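Local coordinates for insulinase family protease (Yersinia pestis, PDB 3GO9), which probably hydrolyses peptide bonds as a member of the insulinase (M16) family of proteases, at residues Asp267-Met272 and Leu441-Pro446; Asn314-Phe319 and His333-Val338; Asn340-Met345 and Lys455-Ile460. All coordinates share one frame; numbering follows the deposited sequence.

Contact 1 (Asp267-Met272 and Leu441-Pro446)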
ATOM      1  N   ASP A 267      17.278 -16.744  -9.738  1.00 15.93           N
ATOM      2  CA  ASP A 267      15.874 -17.161  -9.480  1.00 15.84           C
ATOM      3  C   ASP A 267      15.354 -16.545  -8.195  1.00 15.43           C
ATOM      4  O   ASP A 267      16.105 -16.319  -7.263  1.00 14.96           O
ATOM      5  CB  ASP A 267      15.731 -18.690  -9.367  1.00 14.61           C
ATOM      6  CG  ASP A 267      15.939 -19.423 -10.679  1.00 17.51           C
ATOM      7  OD1 ASP A 267      16.181 -18.768 -11.700  1.00 16.42           O
ATOM      8  OD2 ASP A 267      15.886 -20.673 -10.692  1.00 17.52           O
ATOM      9  N   THR A 268      14.037 -16.342  -8.125  1.00 14.67           N
ATOM     10  CA  THR A 268      13.383 -16.218  -6.829  1.00 14.63           C
ATOM     11  C   THR A 268      12.257 -17.220  -6.818  1.00 14.45           C
ATOM     12  O   THR A 268      11.368 -17.125  -7.642  1.00 14.62           O
ATOM     13  CB  THR A 268      12.799 -14.819  -6.585  1.00 16.55           C
ATOM     14  OG1 THR A 268      13.894 -13.874  -6.551  1.00 19.87           O
ATOM     15  CG2 THR A 268      12.053 -14.777  -5.282  1.00 15.90           C
ATOM     16  N   LEU A 269      12.311 -18.207  -5.937  1.00 11.52           N
ATOM     17  CA  LEU A 269      11.149 -19.020  -5.666  1.00 11.93           C
ATOM     18  C   LEU A 269      10.354 -18.411  -4.532  1.00 11.77           C
ATOM     19  O   LEU A 269      10.881 -18.227  -3.422  1.00 11.47           O
ATOM     20  CB  LEU A 269      11.598 -20.459  -5.265  1.00 11.41           C
ATOM     21  CG  LEU A 269      10.437 -21.370  -4.846  1.00 13.25           C
ATOM     22  CD1 LEU A 269       9.520 -21.562  -6.068  1.00 12.93           C
ATOM     23  CD2 LEU A 269      10.924 -22.715  -4.350  1.00 14.94           C
ATOM     24  N   SER A 270       9.075 -18.111  -4.796  1.00 11.40           N
ATOM     25  CA  SER A 270       8.201 -17.544  -3.781  1.00 12.67           C
ATOM     26  C   SER A 270       7.215 -18.633  -3.342  1.00 12.99           C
ATOM     27  O   SER A 270       6.646 -19.339  -4.175  1.00 13.28           O
ATOM     28  CB  SER A 270       7.494 -16.290  -4.271  1.00 13.50           C
ATOM     29  OG  SER A 270       8.480 -15.253  -4.573  1.00 16.89           O
ATOM     30  N   LEU A 271       7.100 -18.794  -2.036  1.00 11.20           N
ATOM     31  CA  LEU A 271       6.106 -19.664  -1.413  1.00 12.56           C
ATOM     32  C   LEU A 271       5.035 -18.693  -0.962  1.00 12.43           C
ATOM     33  O   LEU A 271       5.249 -17.880  -0.025  1.00 12.50           O
ATOM     34  CB  LEU A 271       6.718 -20.439  -0.214  1.00 13.12           C
ATOM     35  CG  LEU A 271       8.024 -21.191  -0.454  1.00 16.59           C
ATOM     36  CD1 LEU A 271       8.384 -21.964   0.853  1.00 17.83           C
ATOM     37  CD2 LEU A 271       8.023 -22.130  -1.630  1.00 15.73           C
HETATM   38  N   MSE A 272       3.862 -18.748  -1.611  1.00 11.59           N
HETATM   39  CA  MSE A 272       2.830 -17.705  -1.462  0.50 12.53           C
HETATM   40  C   MSE A 272       1.558 -18.225  -0.883  1.00 11.91           C
HETATM   41  O   MSE A 272       1.150 -19.331  -1.196  1.00 11.79           O
HETATM   42  CB  MSE A 272       2.325 -17.119  -2.797  0.50 12.35           C
HETATM   43  CG  MSE A 272       3.190 -17.138  -3.986  0.50 15.53           C
HETATM   44 SE   MSE A 272       3.054 -15.347  -4.609  0.30 23.90          SE
HETATM   45  CE  MSE A 272       4.136 -14.829  -3.110  0.50  2.00           C
ATOM     46  N   LEU A 441       3.601 -22.290  -5.273  1.00 10.57           N
ATOM     47  CA  LEU A 441       4.981 -22.077  -5.716  1.00 10.59           C
ATOM     48  C   LEU A 441       5.038 -21.199  -6.935  1.00 10.15           C
ATOM     49  O   LEU A 441       4.553 -21.573  -8.014  1.00 11.13           O
ATOM     50  CB  LEU A 441       5.711 -23.377  -6.010  1.00 10.41           C
ATOM     51  CG  LEU A 441       5.740 -24.433  -4.931  1.00 15.96           C
ATOM     52  CD1 LEU A 441       6.537 -25.683  -5.424  1.00 17.00           C
ATOM     53  CD2 LEU A 441       6.319 -23.860  -3.662  1.00 16.45           C
ATOM     54  N   VAL A 442       5.710 -20.062  -6.801  1.00 10.24           N
ATOM     55  CA  VAL A 442       5.855 -19.139  -7.915  1.00 10.24           C
ATOM     56  C   VAL A 442       7.350 -18.935  -8.162  1.00 11.68           C
ATOM     57  O   VAL A 442       8.020 -18.317  -7.355  1.00 12.77           O
ATOM     58  CB  VAL A 442       5.159 -17.823  -7.626  1.00 10.74           C
ATOM     59  CG1 VAL A 442       5.444 -16.862  -8.826  1.00 11.49           C
ATOM     60  CG2 VAL A 442       3.649 -18.019  -7.368  1.00 12.04           C
ATOM     61  N   LEU A 443       7.835 -19.421  -9.283  1.00 12.56           N
ATOM     62  CA  LEU A 443       9.278 -19.369  -9.600  1.00 12.54           C
ATOM     63  C   LEU A 443       9.486 -18.307 -10.645  1.00 14.41           C
ATOM     64  O   LEU A 443       8.990 -18.465 -11.766  1.00 15.32           O
ATOM     65  CB  LEU A 443       9.757 -20.681 -10.169  1.00 12.47           C
ATOM     66  CG  LEU A 443      11.268 -20.704 -10.478  1.00 13.08           C
ATOM     67  CD1 LEU A 443      12.136 -20.503  -9.248  1.00 12.11           C
ATOM     68  CD2 LEU A 443      11.611 -21.968 -11.160  1.00 14.47           C
HETATM   69  N   MSE A 444      10.283 -17.301 -10.307  1.00 15.72           N
HETATM   70  CA  MSE A 444      10.677 -16.310 -11.315  1.00 17.87           C
HETATM   71  C   MSE A 444      12.055 -16.747 -11.815  1.00 18.36           C
HETATM   72  O   MSE A 444      12.919 -17.049 -11.006  1.00 18.84           O
HETATM   73  CB  MSE A 444      10.780 -14.935 -10.720  1.00 18.80           C
HETATM   74  CG  MSE A 444       9.794 -14.652  -9.653  1.00 24.13           C
HETATM   75 SE   MSE A 444       8.010 -14.371 -10.381  0.60 32.70          SE
HETATM   76  CE  MSE A 444       8.506 -12.549 -10.809  1.00 29.63           C
ATOM     77  N   GLN A 445      12.225 -16.832 -13.125  1.00 18.67           N
ATOM     78  CA  GLN A 445      13.542 -17.089 -13.720  1.00 18.98           C
ATOM     79  C   GLN A 445      14.048 -15.904 -14.548  1.00 21.12           C
ATOM     80  O   GLN A 445      13.243 -15.144 -15.105  1.00 22.12           O
ATOM     81  CB  GLN A 445      13.469 -18.294 -14.589  1.00 19.56           C
ATOM     82  CG  GLN A 445      13.274 -19.545 -13.763  1.00 20.73           C
ATOM     83  CD  GLN A 445      13.284 -20.776 -14.580  1.00 21.66           C
ATOM     84  OE1 GLN A 445      12.218 -21.314 -14.898  1.00 19.39           O
ATOM     85  NE2 GLN A 445      14.469 -21.258 -14.928  1.00 22.62           N
ATOM     86  N   PRO A 446      15.382 -15.721 -14.597  1.00 20.80           N
ATOM     87  CA  PRO A 446      15.919 -14.667 -15.519  1.00 22.39           C
ATOM     88  C   PRO A 446      15.666 -14.997 -16.969  1.00 22.74           C
ATOM     89  O   PRO A 446      15.705 -16.172 -17.348  1.00 23.88           O
ATOM     90  CB  PRO A 446      17.427 -14.712 -15.240  1.00 20.48           C
ATOM     91  CG  PRO A 446      17.557 -15.293 -13.843  1.00 21.58           C
ATOM     92  CD  PRO A 446      16.458 -16.337 -13.791  1.00 21.27           C
TER
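Chi1 sets CG of both L269 and L443 anti to the backbone N; L443 chi2 (62°) then places its CD1 4.0 Å from L269 CB across the two strands. D267 differs, with CG beside its own N and anti to the carbonyl carbon, and its carboxylate reaches the far end of the partner strand: OD1 is 3.6 Å from Q445 CG and 3.2 Å from P446 CD. The side chains of D267 and Q445 run side by side.

The backbones form an antiparallel ladder in which T268/M444 and S270/V442 are hydrogen-bonded pairs. Its shortest bond joins S270 N to V442 O at 2.8 Å. The longest, T268 N to M444 O at 3.2 Å, is also the most bent, at 151°. L269/L443 and L271/L441 are the non-hydrogen-bonded pairs, and their leucines share one face of the five-stranded sheet, where L269, L271 and L443 meet helix 341-358 and L441 meets helix 454-465. The opposite face carries T268, S270, V442 and M444. There S270 OG bonds to H333 ND1, making the serine a second-shell residue of the zinc bound by H333 of the neighbouring strand and by D320.

At the polar end, D267 OD1 also lies close to E449 OE2. Two acidic groups this near, beside leucine and proline carbons, would probably raise the proton affinity of at least one of them, although a hydrogen bond from Q445 NE2 to E449 OE2 should partly offset the repulsion.

Contact 2 (Asn314-Phe319 and His333-Val338). With ZN (zinc ion), chain E.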
ATOM      1  N   ASN A 314      24.470 -19.622  -1.447  1.00 18.60           N
ATOM      2  CA  ASN A 314      23.851 -18.599  -2.280  1.00 17.63           C
ATOM      3  C   ASN A 314      22.367 -18.298  -2.015  1.00 18.13           C
ATOM      4  O   ASN A 314      21.663 -17.805  -2.903  1.00 17.47           O
ATOM      5  CB  ASN A 314      24.047 -18.959  -3.749  1.00 17.54           C
ATOM      6  CG  ASN A 314      25.492 -19.178  -4.096  1.00 20.59           C
ATOM      7  OD1 ASN A 314      26.324 -18.371  -3.723  1.00 23.15           O
ATOM      8  ND2 ASN A 314      25.802 -20.257  -4.815  1.00 22.92           N
ATOM      9  N   LEU A 315      21.913 -18.574  -0.804  1.00 17.86           N
ATOM     10  CA  LEU A 315      20.507 -18.298  -0.449  1.00 17.87           C
ATOM     11  C   LEU A 315      20.346 -16.960   0.215  1.00 17.98           C
ATOM     12  O   LEU A 315      21.023 -16.729   1.228  1.00 19.15           O
ATOM     13  CB  LEU A 315      19.975 -19.358   0.500  1.00 17.12           C
ATOM     14  CG  LEU A 315      18.504 -19.248   0.899  1.00 16.56           C
ATOM     15  CD1 LEU A 315      17.552 -19.053  -0.299  1.00 17.41           C
ATOM     16  CD2 LEU A 315      18.103 -20.465   1.721  1.00 17.91           C
ATOM     17  N   LYS A 316      19.456 -16.096  -0.307  1.00 17.43           N
ATOM     18  CA  LYS A 316      18.976 -14.922   0.417  1.00 18.65           C
ATOM     19  C   LYS A 316      17.457 -15.005   0.559  1.00 18.59           C
ATOM     20  O   LYS A 316      16.762 -15.274  -0.420  1.00 18.74           O
ATOM     21  CB  LYS A 316      19.325 -13.621  -0.301  1.00 19.55           C
ATOM     22  CG  LYS A 316      20.815 -13.374  -0.463  1.00 24.49           C
ATOM     23  CD  LYS A 316      20.966 -12.218  -1.446  1.00 31.30           C
ATOM     24  CE  LYS A 316      22.197 -11.385  -1.173  1.00 35.08           C
ATOM     25  NZ  LYS A 316      21.884  -9.989  -1.548  1.00 37.23           N
ATOM     26  N   LEU A 317      16.963 -14.711   1.746  1.00 18.06           N
ATOM     27  CA  LEU A 317      15.558 -14.890   2.062  1.00 19.66           C
ATOM     28  C   LEU A 317      14.912 -13.560   2.252  1.00 21.14           C
ATOM     29  O   LEU A 317      15.524 -12.638   2.845  1.00 21.89           O
ATOM     30  CB  LEU A 317      15.397 -15.648   3.359  1.00 20.56           C
ATOM     31  CG  LEU A 317      15.874 -17.067   3.355  1.00 20.60           C
ATOM     32  CD1 LEU A 317      15.592 -17.624   4.731  1.00 23.96           C
ATOM     33  CD2 LEU A 317      15.177 -17.852   2.254  1.00 24.21           C
ATOM     34  N   GLY A 318      13.677 -13.462   1.771  1.00 20.17           N
ATOM     35  CA  GLY A 318      12.861 -12.274   1.892  1.00 20.66           C
ATOM     36  C   GLY A 318      11.495 -12.673   2.424  1.00 20.97           C
ATOM     37  O   GLY A 318      11.116 -13.810   2.323  1.00 19.44           O
ATOM     38  N   PHE A 319      10.813 -11.763   3.095  1.00 21.91           N
ATOM     39  CA  PHE A 319       9.460 -12.061   3.572  1.00 23.15           C
ATOM     40  C   PHE A 319       8.583 -10.825   3.574  1.00 23.80           C
ATOM     41  O   PHE A 319       9.008  -9.742   4.010  1.00 23.48           O
ATOM     42  CB  PHE A 319       9.505 -12.625   4.971  1.00 24.12           C
ATOM     43  CG  PHE A 319       8.181 -13.149   5.440  1.00 30.26           C
ATOM     44  CD1 PHE A 319       7.626 -14.278   4.859  1.00 35.45           C
ATOM     45  CD2 PHE A 319       7.468 -12.509   6.437  1.00 36.46           C
ATOM     46  CE1 PHE A 319       6.393 -14.770   5.262  1.00 36.06           C
ATOM     47  CE2 PHE A 319       6.237 -13.007   6.842  1.00 35.73           C
ATOM     48  CZ  PHE A 319       5.705 -14.134   6.240  1.00 37.53           C
ATOM     49  N   HIS A 333      10.251 -15.438   0.144  1.00 13.59           N
ATOM     50  CA  HIS A 333      11.006 -15.404  -1.076  1.00 13.60           C
ATOM     51  C   HIS A 333      12.386 -16.008  -0.879  1.00 12.80           C
ATOM     52  O   HIS A 333      13.131 -15.636   0.045  1.00 13.41           O
ATOM     53  CB  HIS A 333      11.231 -13.972  -1.521  1.00 14.34           C
ATOM     54  CG  HIS A 333       9.985 -13.191  -1.721  1.00 17.07           C
ATOM     55  ND1 HIS A 333       9.056 -13.517  -2.679  1.00 15.84           N
ATOM     56  CD2 HIS A 333       9.575 -12.022  -1.171  1.00 19.26           C
ATOM     57  CE1 HIS A 333       8.099 -12.609  -2.682  1.00 20.45           C
ATOM     58  NE2 HIS A 333       8.382 -11.700  -1.769  1.00 19.10           N
ATOM     59  N   LEU A 334      12.730 -16.944  -1.749  1.00 13.34           N
ATOM     60  CA  LEU A 334      14.025 -17.573  -1.759  1.00 13.16           C
ATOM     61  C   LEU A 334      14.760 -17.113  -2.977  1.00 12.84           C
ATOM     62  O   LEU A 334      14.497 -17.553  -4.076  1.00 12.66           O
ATOM     63  CB  LEU A 334      13.899 -19.103  -1.821  1.00 12.89           C
ATOM     64  CG  LEU A 334      13.359 -19.882  -0.642  1.00 13.91           C
ATOM     65  CD1 LEU A 334      11.918 -19.509  -0.301  1.00 15.39           C
ATOM     66  CD2 LEU A 334      13.506 -21.399  -0.924  1.00 14.46           C
ATOM     67  N   ASN A 335      15.753 -16.242  -2.773  1.00 13.38           N
ATOM     68  CA  ASN A 335      16.535 -15.745  -3.899  1.00 14.52           C
ATOM     69  C   ASN A 335      17.768 -16.633  -4.012  1.00 13.57           C
ATOM     70  O   ASN A 335      18.538 -16.755  -3.045  1.00 14.82           O
ATOM     71  CB  ASN A 335      16.919 -14.264  -3.706  1.00 15.66           C
ATOM     72  CG  ASN A 335      17.737 -13.709  -4.876  1.00 20.01           C
ATOM     73  OD1 ASN A 335      17.190 -13.355  -5.936  1.00 28.03           O
ATOM     74  ND2 ASN A 335      19.058 -13.689  -4.708  1.00 26.20           N
ATOM     75  N   THR A 336      17.905 -17.309  -5.141  1.00 12.71           N
ATOM     76  CA  THR A 336      18.888 -18.353  -5.303  1.00 13.48           C
ATOM     77  C   THR A 336      19.269 -18.548  -6.754  1.00 13.62           C
ATOM     78  O   THR A 336      18.409 -18.472  -7.637  1.00 12.97           O
ATOM     79  CB  THR A 336      18.358 -19.701  -4.765  1.00 13.37           C
ATOM     80  OG1 THR A 336      19.304 -20.744  -5.065  1.00 15.10           O
ATOM     81  CG2 THR A 336      16.961 -20.035  -5.366  1.00 12.60           C
ATOM     82  N   PRO A 337      20.565 -18.808  -7.019  1.00 14.40           N
ATOM     83  CA  PRO A 337      20.887 -19.319  -8.353  1.00 14.31           C
ATOM     84  C   PRO A 337      20.112 -20.597  -8.627  1.00 14.44           C
ATOM     85  O   PRO A 337      19.850 -21.392  -7.724  1.00 13.93           O
ATOM     86  CB  PRO A 337      22.413 -19.589  -8.286  1.00 15.86           C
ATOM     87  CG  PRO A 337      22.884 -18.797  -7.149  1.00 14.92           C
ATOM     88  CD  PRO A 337      21.739 -18.826  -6.137  1.00 15.92           C
ATOM     89  N   VAL A 338      19.751 -20.789  -9.881  1.00 14.54           N
ATOM     90  CA  VAL A 338      19.041 -21.988 -10.298  1.00 15.12           C
ATOM     91  C   VAL A 338      19.769 -23.311  -9.914  1.00 14.27           C
ATOM     92  O   VAL A 338      19.098 -24.322  -9.529  1.00 14.91           O
ATOM     93  CB  VAL A 338      18.694 -21.920 -11.783  1.00 14.64           C
ATOM     94  CG1 VAL A 338      19.966 -21.993 -12.706  1.00 16.05           C
ATOM     95  CG2 VAL A 338      17.725 -23.024 -12.139  1.00 18.09           C
TER
HETATM   96 ZN    ZN E 604       7.063 -10.022  -1.599  0.60 29.22          ZN
HETATM   97  O   HOH W   1      21.067 -15.436  -3.950  1.00 23.68           O
HETATM   98  O   HOH W   2       5.394 -10.296  -2.807  1.00 23.77           O
HETATM   99  O   HOH W   3       8.143  -8.452  -2.472  1.00 40.28           O
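L317 and L334 lie side by side and point the same way, both with CG beside the backbone N, and L317 CD2 comes to 4.0 Å from L334 CG. L315 reaches the same leucine obliquely, its CD1 4.0 Å from L334 CB. All three pack toward helices, L317 against helix 283-309 and the other two against helix 341-358. The pairing belongs to the beta hairpin of strands 316-324 and 327-336, whose first strand is an outermost one of its sheet. K316/N335 and G318/H333 are the hydrogen-bonded pairs of this part of the hairpin. N335 N to K316 O is short at 2.7 Å, whereas H333 N approaches G318 O from above the carbonyl plane, 43° out of it.

On the face opposite the leucines, K316 and N335 also run side by side. H333, beyond them, directs NE2 to a zinc ion at 2.1 Å; D320 and two waters share the metal, water 2 lying in the plane of the imidazole at its edge. With ND1 already engaged by S270, the ring is gripped at both nitrogens. Toward the open end, the N314 side chain crosses the P337 ring at about a right angle, with N314 CB 3.3 Å from P337 CD, and water 1 donates to N314 O at 2.7 Å and accepts a weak bond from N335 ND2.

Contact 3 (Asn340-Met345 and Lys455-Ile460)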
ATOM      1  N   ASN A 340      21.309 -23.925  -7.286  1.00 13.22           N
ATOM      2  CA  ASN A 340      21.106 -24.176  -5.859  1.00 13.20           C
ATOM      3  C   ASN A 340      19.628 -24.191  -5.460  1.00 11.87           C
ATOM      4  O   ASN A 340      19.313 -24.340  -4.296  1.00 11.07           O
ATOM      5  CB  ASN A 340      21.794 -23.081  -5.053  1.00 12.96           C
ATOM      6  CG  ASN A 340      23.264 -22.923  -5.393  1.00 15.15           C
ATOM      7  OD1 ASN A 340      23.700 -21.847  -5.803  1.00 17.67           O
ATOM      8  ND2 ASN A 340      24.023 -23.969  -5.216  1.00 17.33           N
ATOM      9  N   LEU A 341      18.727 -24.072  -6.428  1.00 11.46           N
ATOM     10  CA  LEU A 341      17.289 -23.991  -6.172  1.00 11.55           C
ATOM     11  C   LEU A 341      16.710 -25.155  -5.370  1.00 12.23           C
ATOM     12  O   LEU A 341      16.065 -24.925  -4.347  1.00 11.55           O
ATOM     13  CB  LEU A 341      16.551 -23.883  -7.497  1.00 13.06           C
ATOM     14  CG  LEU A 341      15.024 -23.800  -7.438  1.00 12.54           C
ATOM     15  CD1 LEU A 341      14.424 -22.632  -6.647  1.00 13.27           C
ATOM     16  CD2 LEU A 341      14.479 -23.761  -8.892  1.00 15.78           C
ATOM     17  N   THR A 342      16.908 -26.381  -5.837  1.00 12.50           N
ATOM     18  CA  THR A 342      16.323 -27.532  -5.154  1.00 13.21           C
ATOM     19  C   THR A 342      16.851 -27.663  -3.714  1.00 11.83           C
ATOM     20  O   THR A 342      16.074 -27.857  -2.798  1.00 12.16           O
ATOM     21  CB  THR A 342      16.515 -28.814  -5.918  1.00 14.76           C
ATOM     22  OG1 THR A 342      16.006 -28.702  -7.251  1.00 15.69           O
ATOM     23  CG2 THR A 342      15.822 -29.948  -5.205  1.00 16.90           C
ATOM     24  N   ALA A 343      18.147 -27.483  -3.503  1.00 11.44           N
ATOM     25  CA  ALA A 343      18.719 -27.545  -2.147  1.00 11.95           C
ATOM     26  C   ALA A 343      18.145 -26.457  -1.244  1.00 11.33           C
ATOM     27  O   ALA A 343      17.803 -26.707  -0.096  1.00 11.84           O
ATOM     28  CB  ALA A 343      20.255 -27.437  -2.205  1.00 12.65           C
ATOM     29  N   ASN A 344      18.023 -25.238  -1.770  1.00 10.76           N
ATOM     30  CA  ASN A 344      17.559 -24.118  -0.994  1.00 10.50           C
ATOM     31  C   ASN A 344      16.065 -24.196  -0.675  1.00 11.04           C
ATOM     32  O   ASN A 344      15.632 -23.910   0.443  1.00 10.10           O
ATOM     33  CB  ASN A 344      17.954 -22.783  -1.661  1.00 10.69           C
ATOM     34  CG  ASN A 344      19.406 -22.407  -1.391  1.00 10.68           C
ATOM     35  OD1 ASN A 344      19.948 -22.810  -0.361  1.00 16.47           O
ATOM     36  ND2 ASN A 344      20.059 -21.693  -2.331  1.00 12.12           N
HETATM   37  N   MSE A 345      15.286 -24.652  -1.649  1.00 10.01           N
HETATM   38  CA  MSE A 345      13.888 -24.931  -1.402  1.00 10.14           C
HETATM   39  C   MSE A 345      13.702 -26.024  -0.340  1.00 10.43           C
HETATM   40  O   MSE A 345      12.860 -25.913   0.549  1.00 11.24           O
HETATM   41  CB  MSE A 345      13.191 -25.346  -2.667  1.00 10.74           C
HETATM   42  CG  MSE A 345      11.717 -25.631  -2.467  1.00 10.92           C
HETATM   43 SE   MSE A 345      10.783 -26.383  -4.034  0.60 13.31          SE
HETATM   44  CE  MSE A 345      11.532 -28.159  -4.009  1.00 15.80           C
ATOM     45  N   LYS A 455       6.434 -28.478 -12.023  1.00 22.87           N
ATOM     46  CA  LYS A 455       5.670 -29.625 -11.568  1.00 23.52           C
ATOM     47  C   LYS A 455       6.576 -30.581 -10.819  1.00 22.80           C
ATOM     48  O   LYS A 455       6.210 -31.063  -9.756  1.00 22.21           O
ATOM     49  CB  LYS A 455       4.951 -30.289 -12.747  1.00 24.46           C
ATOM     50  CG  LYS A 455       3.940 -29.334 -13.422  1.00 26.99           C
ATOM     51  CD  LYS A 455       3.190 -29.951 -14.590  1.00 30.81           C
ATOM     52  CE  LYS A 455       2.656 -28.852 -15.540  1.00 32.55           C
ATOM     53  NZ  LYS A 455       1.430 -29.228 -16.338  1.00 32.15           N
ATOM     54  N   ALA A 456       7.775 -30.837 -11.346  1.00 22.90           N
ATOM     55  CA  ALA A 456       8.753 -31.682 -10.665  1.00 22.47           C
ATOM     56  C   ALA A 456       9.162 -31.053  -9.333  1.00 22.16           C
ATOM     57  O   ALA A 456       9.352 -31.737  -8.331  1.00 22.16           O
ATOM     58  CB  ALA A 456       9.985 -31.906 -11.523  1.00 23.42           C
ATOM     59  N   LEU A 457       9.345 -29.743  -9.341  1.00 21.34           N
ATOM     60  CA  LEU A 457       9.763 -29.041  -8.139  1.00 20.58           C
ATOM     61  C   LEU A 457       8.671 -29.196  -7.075  1.00 19.39           C
ATOM     62  O   LEU A 457       8.955 -29.450  -5.904  1.00 18.25           O
ATOM     63  CB  LEU A 457      10.014 -27.570  -8.483  1.00 21.36           C
ATOM     64  CG  LEU A 457      10.749 -26.727  -7.461  1.00 22.34           C
ATOM     65  CD1 LEU A 457      12.184 -27.225  -7.237  1.00 23.78           C
ATOM     66  CD2 LEU A 457      10.734 -25.260  -7.904  1.00 25.87           C
ATOM     67  N   GLN A 458       7.416 -29.076  -7.519  1.00 19.49           N
ATOM     68  CA  GLN A 458       6.253 -29.234  -6.667  1.00 18.21           C
ATOM     69  C   GLN A 458       6.183 -30.623  -6.036  1.00 18.19           C
ATOM     70  O   GLN A 458       5.805 -30.733  -4.885  1.00 17.14           O
ATOM     71  CB  GLN A 458       4.954 -28.983  -7.444  1.00 18.17           C
ATOM     72  CG  GLN A 458       3.656 -29.092  -6.621  1.00 19.43           C
ATOM     73  CD  GLN A 458       3.367 -27.895  -5.752  1.00 19.37           C
ATOM     74  OE1 GLN A 458       3.227 -26.773  -6.256  1.00 21.93           O
ATOM     75  NE2 GLN A 458       3.278 -28.112  -4.444  1.00 20.87           N
ATOM     76  N   GLU A 459       6.514 -31.663  -6.808  1.00 19.04           N
ATOM     77  CA  GLU A 459       6.547 -33.028  -6.285  0.60 19.47           C
ATOM     78  C   GLU A 459       7.565 -33.195  -5.160  1.00 19.23           C
ATOM     79  O   GLU A 459       7.249 -33.780  -4.114  1.00 19.64           O
ATOM     80  CB  GLU A 459       6.831 -34.021  -7.411  0.60 20.33           C
ATOM     81  CG  GLU A 459       5.714 -34.093  -8.453  0.60 21.84           C
ATOM     82  CD  GLU A 459       6.006 -35.111  -9.536  0.60 25.60           C
ATOM     83  OE1 GLU A 459       6.868 -36.001  -9.327  0.60 28.20           O
ATOM     84  OE2 GLU A 459       5.369 -35.033 -10.595  0.60 28.79           O
ATOM     85  N   ILE A 460       8.779 -32.656  -5.375  1.00 17.85           N
ATOM     86  CA  ILE A 460       9.849 -32.647  -4.370  1.00 17.64           C
ATOM     87  C   ILE A 460       9.377 -31.947  -3.095  1.00 16.00           C
ATOM     88  O   ILE A 460       9.491 -32.469  -1.989  1.00 16.83           O
ATOM     89  CB  ILE A 460      11.138 -31.973  -4.935  1.00 17.33           C
ATOM     90  CG1 ILE A 460      11.789 -32.857  -6.000  1.00 19.77           C
ATOM     91  CG2 ILE A 460      12.159 -31.672  -3.846  1.00 17.00           C
ATOM     92  CD1 ILE A 460      12.912 -32.166  -6.798  1.00 22.98           C
TER
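T342 and L457 give the nearest CA pair, 7.4 Å apart, between two helical segments that run in broadly the same direction, 33° from parallel, with their axes 11.1 Å apart at closest approach. Both helices belong to the helical layer of an alpha/beta sandwich. L341 and M345 rest on strand 267-276, and Q458 meets L441 of strand 440-446, so the two helices sit on the same leucine-bearing face of the sheet.

At this separation the gap is bridged by the extended M345, present as selenomethionine, and by L457, which touches L341, T342 and M345. L457 CD2 is 4.2 Å from L341 CD2, the two leucines crossing at about a right angle, while M345 slides past L457 in the opposite direction. Chi1 and chi2 keep M345 extended out to SE, which lies 3.4 Å from L457 CG; chi3 (72°) then turns CE aside, into tight contact with L457 CD1, also at 3.4 Å. On the more exposed side the crossing is apolar too, T342 and I460 meeting at about a right angle with CG2 of T342 4.0 Å from CD1 of I460. The same M345 methyl CE reaches I460 as well, 3.6 Å from its CG2.

In the fold
The three contacts are clustered in the second half of the chain. Contact 1 lies about 9 Å from contact 2 and 11 Å from contact 3, centre to centre, and contacts 2 and 3 are about 13 Å apart. Contacts 1 and 2 are strand pairings of one five-stranded sheet, joined because strands 267-276 and 327-336 are neighbours; contact 3 pairs two helices on its leucine face. In sequence, both segments of contact 2 fall between those of contact 1, and contact 3 begins after contact 2 but alternates with contact 1. The C-terminal strand 440-446 and helix 454-465 thus return to complete a domain begun much earlier, its other face bearing a zinc ion.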